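Local structure of prolyl oligopeptidase (Novosphingobium capsulatum, 1YR2) at residues V191-V196 and W246-G251; L214-L217 and A221-Y224. The protein probably cleaves oligopeptides on the C-terminal side of proline, and less readily of alanine, as a serine peptidase with a beta-propeller domain beside its hydrolase domain. One frame throughout, in Å; residues are numbered along the deposited sequence.

In the fold
Following the chain from the N terminus, the first segment met is 191-196, on strand 188-195, the third strand of a four-stranded propeller blade; strand 204-210 is the last of that blade. The chain enters the next blade at 214-217, turns, and comes back as 221-224; contact 2 closes this short hairpin loop. The third strand of that blade, 244-249, then brings 246-251 back towards 191-196, closing contact 1 around a much longer loop in which contact 2 is nested. Contact 2 thus builds a blade from within, whereas contact 1 ties it to the preceding one. The two meet where His-248 N probably donates to Leu-222 O and Leu-250 packs on Trp-216.

Contact 1 of 2, residues V191-V196 and W246-G251; sequences VKFVGV and WLHRLG
Phe-193 holds CG anti to its own carbonyl carbon (chi1 -59°), and His-248 holds CG anti to its backbone N (chi1 177°), which brings both rings into the space between two segments whose nearest CA atoms, those of Phe-193 and Leu-250, are still 9.1 Å apart. The contact is therefore made by side chains alone. Leu-250 approaches from the opposite direction to Phe-193 and sets one methyl, CD1, over the middle of the phenyl face, a CH-pi contact with CD1 3.7 Å from the ring centroid. Its other methyl, CD2, lies towards the rim, 4.0 Å from Phe-193 CE2. The imidazole of His-248 meets the far end of the phenyl group: CD2 comes within 4.1 Å of Phe-193 CZ, with the two planes inclined at 34° and the rings meeting obliquely. Both imidazole nitrogens are occupied, ND1 by Asp-257 OD1 and NE2 by Asp-204 OD2, which fixes the rotation of the ring against Phe-193 and may favour its protonated form. Asp-204 OD2 also takes the backbone N-H of Gly-251. Since Asp-204 opens strand 204-210, His-248 reaches from its own propeller blade to the preceding one. Phe-193 rests on Ala-178 of strand 176-183 and on Leu-222 of strand 221-226, and so lies between the two blades.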
loop_
_atom_site.group_PDB
_atom_site.type_symbol
_atom_site.label_atom_id
_atom_site.label_comp_id
_atom_site.label_asym_id
_atom_site.label_seq_id
_atom_site.Cartn_x
_atom_site.Cartn_y
_atom_site.Cartn_z
ATOM N N VAL A 191 19.030 -7.383 21.243
ATOM C CA VAL A 191 18.997 -5.938 21.430
ATOM C C VAL A 191 20.354 -5.449 21.876
ATOM O O VAL A 191 20.922 -5.994 22.767
ATOM C CB VAL A 191 17.941 -5.528 22.425
ATOM C CG1 VAL A 191 17.974 -4.034 22.656
ATOM C CG2 VAL A 191 16.534 -5.957 21.900
ATOM N N LYS A 192 20.884 -4.440 21.207
ATOM C CA LYS A 192 22.230 -3.903 21.461
ATOM C C LYS A 192 22.053 -2.396 21.699
ATOM O O LYS A 192 20.984 -1.824 21.475
ATOM C CB LYS A 192 23.110 -4.114 20.240
ATOM C CG LYS A 192 23.441 -5.557 19.976
ATOM C CD LYS A 192 24.372 -5.737 18.809
ATOM C CE LYS A 192 24.394 -7.198 18.415
ATOM N NZ LYS A 192 25.457 -7.511 17.437
ATOM N N PHE A 193 23.118 -1.751 22.119
ATOM C CA PHE A 193 23.066 -0.345 22.468
ATOM C C PHE A 193 24.338 0.341 21.925
ATOM O O PHE A 193 25.438 -0.221 21.922
ATOM C CB PHE A 193 22.986 -0.183 23.999
ATOM C CG PHE A 193 21.790 -0.846 24.656
ATOM C CD1 PHE A 193 21.800 -2.198 24.984
ATOM C CD2 PHE A 193 20.643 -0.092 24.972
ATOM C CE1 PHE A 193 20.703 -2.793 25.561
ATOM C CE2 PHE A 193 19.566 -0.658 25.590
ATOM C CZ PHE A 193 19.562 -1.997 25.892
ATOM N N VAL A 194 24.180 1.602 21.538
ATOM C CA VAL A 194 25.300 2.445 21.156
ATOM C C VAL A 194 25.189 3.784 21.920
ATOM O O VAL A 194 24.089 4.251 22.256
ATOM C CB VAL A 194 25.296 2.624 19.623
ATOM C CG1 VAL A 194 24.068 3.353 19.139
ATOM C CG2 VAL A 194 26.492 3.315 19.134
ATOM N N GLY A 195 26.341 4.339 22.287
ATOM C CA GLY A 195 26.416 5.684 22.819
ATOM C C GLY A 195 26.359 6.646 21.656
ATOM O O GLY A 195 27.034 6.511 20.643
ATOM N N VAL A 196 25.524 7.640 21.780
ATOM C CA VAL A 196 25.244 8.472 20.644
ATOM C C VAL A 196 26.377 9.458 20.350
ATOM O O VAL A 196 26.711 9.680 19.175
ATOM C CB VAL A 196 23.910 9.210 20.835
ATOM C CG1 VAL A 196 23.692 10.206 19.758
ATOM C CG2 VAL A 196 22.732 8.201 20.854
ATOM N N TRP A 246 10.060 -7.592 30.533
ATOM C CA TRP A 246 11.160 -7.362 31.478
ATOM C C TRP A 246 11.746 -5.962 31.340
ATOM O O TRP A 246 11.559 -5.294 30.304
ATOM C CB TRP A 246 12.275 -8.355 31.224
ATOM C CG TRP A 246 11.925 -9.762 31.429
ATOM C CD1 TRP A 246 11.099 -10.558 30.645
ATOM C CD2 TRP A 246 12.388 -10.607 32.494
ATOM N NE1 TRP A 246 11.035 -11.828 31.174
ATOM C CE2 TRP A 246 11.831 -11.896 32.287
ATOM C CE3 TRP A 246 13.239 -10.403 33.613
ATOM C CZ2 TRP A 246 12.079 -12.970 33.153
ATOM C CZ3 TRP A 246 13.483 -11.454 34.458
ATOM C CH2 TRP A 246 12.902 -12.733 34.232
ATOM N N LEU A 247 12.502 -5.562 32.370
ATOM C CA LEU A 247 13.179 -4.269 32.437
ATOM C C LEU A 247 14.664 -4.567 32.514
ATOM O O LEU A 247 15.132 -5.276 33.414
ATOM C CB LEU A 247 12.740 -3.442 33.643
ATOM C CG LEU A 247 13.371 -2.066 33.827
ATOM C CD1 LEU A 247 12.871 -1.149 32.698
ATOM C CD2 LEU A 247 13.043 -1.489 35.183
ATOM N N HIS A 248 15.408 -4.014 31.573
ATOM C CA HIS A 248 16.852 -4.087 31.621
ATOM C C HIS A 248 17.445 -2.767 32.111
ATOM O O HIS A 248 17.187 -1.705 31.522
ATOM C CB HIS A 248 17.446 -4.400 30.245
ATOM C CG HIS A 248 18.939 -4.413 30.243
ATOM N ND1 HIS A 248 19.661 -5.321 30.979
ATOM C CD2 HIS A 248 19.850 -3.601 29.640
ATOM C CE1 HIS A 248 20.955 -5.098 30.802
ATOM N NE2 HIS A 248 21.098 -4.050 30.011
ATOM N N ARG A 249 18.318 -2.855 33.110
ATOM C CA ARG A 249 19.076 -1.674 33.568
ATOM C C ARG A 249 20.455 -1.591 32.938
ATOM O O ARG A 249 21.207 -2.539 32.921
ATOM C CB ARG A 249 19.135 -1.637 35.096
ATOM C CG ARG A 249 17.740 -1.299 35.697
ATOM C CD ARG A 249 17.761 -1.185 37.214
ATOM N NE ARG A 249 16.450 -0.858 37.770
ATOM C CZ ARG A 249 15.573 -1.755 38.186
ATOM N NH1 ARG A 249 15.824 -3.064 38.115
ATOM N NH2 ARG A 249 14.435 -1.336 38.685
ATOM N N LEU A 250 20.766 -0.451 32.357
ATOM C CA LEU A 250 21.926 -0.382 31.496
ATOM C C LEU A 250 23.156 -0.526 32.382
ATOM O O LEU A 250 23.151 -0.024 33.480
ATOM C CB LEU A 250 21.925 0.941 30.718
ATOM C CG LEU A 250 21.277 1.021 29.343
ATOM C CD1 LEU A 250 22.016 0.111 28.377
ATOM C CD2 LEU A 250 19.770 0.698 29.366
ATOM N N GLY A 251 24.177 -1.233 31.906
ATOM C CA GLY A 251 25.383 -1.522 32.681
ATOM C C GLY A 251 25.332 -2.755 33.568
ATOM O O GLY A 251 26.211 -2.987 34.400
#

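Contact 2 of 2, residues L214-L217 and A221-Y224; sequences LAWL and ALLY
Ala-215 faces Leu-223 and Trp-216 faces Leu-222 in an antiparallel beta hairpin, the first two strands of a four-stranded blade in the seven-bladed propeller of the prolyl oligopeptidase family. Backbone hydrogen bonds hold it. Ala-215 and Leu-223 form the hydrogen-bonded pair: Ala-215 N gives to Leu-223 O at 3.2 Å, and Leu-223 N returns a bond to Ala-215 O at 2.8 Å. Nearer the turn, Leu-217 N reaches Ala-221 O at 2.8 Å, with the donor 37° out of the carbonyl plane. Weaker CA-H...O contacts fill in at the non-hydrogen-bonded pair, Leu-222 CA lying 3.5 Å from Ala-215 O while Trp-216 CA approaches Ala-221 O. Each of these two carbonyl oxygens thus serves an N-H and a CA-H.

Apolar packing differs on the two faces of the sheet. On one, Ala-215 and Leu-223 stand side by side, their CB atoms 4.4 Å apart, with Leu-223 reaching on to Leu-247 of strand 244-249. On the other, Leu-222 and Trp-216 lie against Ala-178 of the preceding blade, and the indole NE1 bonds to Ala-169 O there, fixing the turn of the ring.

The CH-pi contact lies on this second face. With CG anti to the backbone N (chi1 -171°), Leu-222 directs its branches back across the hairpin: CD2 touches Leu-214 CD2, and CD1 sits 3.7 Å above the centroid of the five-membered ring of Trp-216, only 1° off the normal.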
loop_
_atom_site.group_PDB
_atom_site.type_symbol
_atom_site.label_atom_id
_atom_site.label_comp_id
_atom_site.label_asym_id
_atom_site.label_seq_id
_atom_site.Cartn_x
_atom_site.Cartn_y
_atom_site.Cartn_z
ATOM N N LEU A 214 10.634 -1.677 21.860
ATOM C CA LEU A 214 11.791 -1.178 22.554
ATOM C C LEU A 214 11.216 0.060 23.189
ATOM O O LEU A 214 10.705 0.944 22.486
ATOM C CB LEU A 214 12.890 -0.777 21.581
ATOM C CG LEU A 214 13.498 -1.855 20.724
ATOM C CD1 LEU A 214 14.463 -1.230 19.748
ATOM C CD2 LEU A 214 14.160 -2.923 21.572
ATOM N N ALA A 215 11.235 0.134 24.499
ATOM C CA ALA A 215 10.671 1.316 25.155
ATOM C C ALA A 215 11.533 1.721 26.310
ATOM O O ALA A 215 11.681 0.972 27.282
ATOM C CB ALA A 215 9.271 1.052 25.648
ATOM N N TRP A 216 12.058 2.947 26.257
ATOM C CA TRP A 216 12.929 3.413 27.320
ATOM C C TRP A 216 12.095 3.842 28.529
ATOM O O TRP A 216 11.037 4.463 28.390
ATOM C CB TRP A 216 13.760 4.607 26.827
ATOM C CG TRP A 216 14.900 4.219 25.930
ATOM C CD1 TRP A 216 14.877 4.085 24.569
ATOM C CD2 TRP A 216 16.229 3.877 26.333
ATOM N NE1 TRP A 216 16.113 3.731 24.100
ATOM C CE2 TRP A 216 16.961 3.569 25.163
ATOM C CE3 TRP A 216 16.885 3.844 27.562
ATOM C CZ2 TRP A 216 18.297 3.197 25.190
ATOM C CZ3 TRP A 216 18.190 3.485 27.605
ATOM C CH2 TRP A 216 18.909 3.188 26.410
ATOM N N LEU A 217 12.588 3.481 29.708
ATOM C CA LEU A 217 12.083 3.944 30.972
ATOM C C LEU A 217 13.118 4.938 31.451
ATOM O O LEU A 217 14.129 4.566 32.023
ATOM C CB LEU A 217 11.916 2.778 31.908
ATOM C CG LEU A 217 11.182 3.044 33.200
ATOM C CD1 LEU A 217 9.704 2.952 33.012
ATOM C CD2 LEU A 217 11.685 2.081 34.277
ATOM N N ALA A 221 17.195 2.637 31.346
ATOM C CA ALA A 221 16.546 1.337 31.445
ATOM C C ALA A 221 15.597 1.186 30.266
ATOM O O ALA A 221 15.045 2.182 29.783
ATOM C CB ALA A 221 15.782 1.186 32.760
ATOM N N LEU A 222 15.386 -0.057 29.863
ATOM C CA LEU A 222 14.642 -0.399 28.652
ATOM C C LEU A 222 13.685 -1.550 28.939
ATOM O O LEU A 222 14.105 -2.575 29.475
ATOM C CB LEU A 222 15.625 -0.846 27.567
ATOM C CG LEU A 222 14.954 -1.009 26.196
ATOM C CD1 LEU A 222 14.847 0.302 25.452
ATOM C CD2 LEU A 222 15.653 -2.011 25.337
ATOM N N LEU A 223 12.411 -1.352 28.625
ATOM C CA LEU A 223 11.414 -2.428 28.635
ATOM C C LEU A 223 11.371 -3.153 27.296
ATOM O O LEU A 223 11.408 -2.527 26.230
ATOM C CB LEU A 223 10.009 -1.856 28.873
ATOM C CG LEU A 223 9.731 -1.274 30.236
ATOM C CD1 LEU A 223 8.513 -0.359 30.187
ATOM C CD2 LEU A 223 9.500 -2.354 31.248
ATOM N N TYR A 224 11.266 -4.471 27.371
ATOM C CA TYR A 224 11.272 -5.321 26.201
ATOM C C TYR A 224 10.502 -6.607 26.513
ATOM O O TYR A 224 10.193 -6.912 27.664
ATOM C CB TYR A 224 12.719 -5.640 25.779
ATOM C CG TYR A 224 13.492 -6.531 26.746
ATOM C CD1 TYR A 224 14.106 -6.004 27.897
ATOM C CD2 TYR A 224 13.619 -7.892 26.517
ATOM C CE1 TYR A 224 14.781 -6.820 28.768
ATOM C CE2 TYR A 224 14.270 -8.724 27.415
ATOM C CZ TYR A 224 14.902 -8.165 28.515
ATOM O OH TYR A 224 15.605 -8.992 29.358
#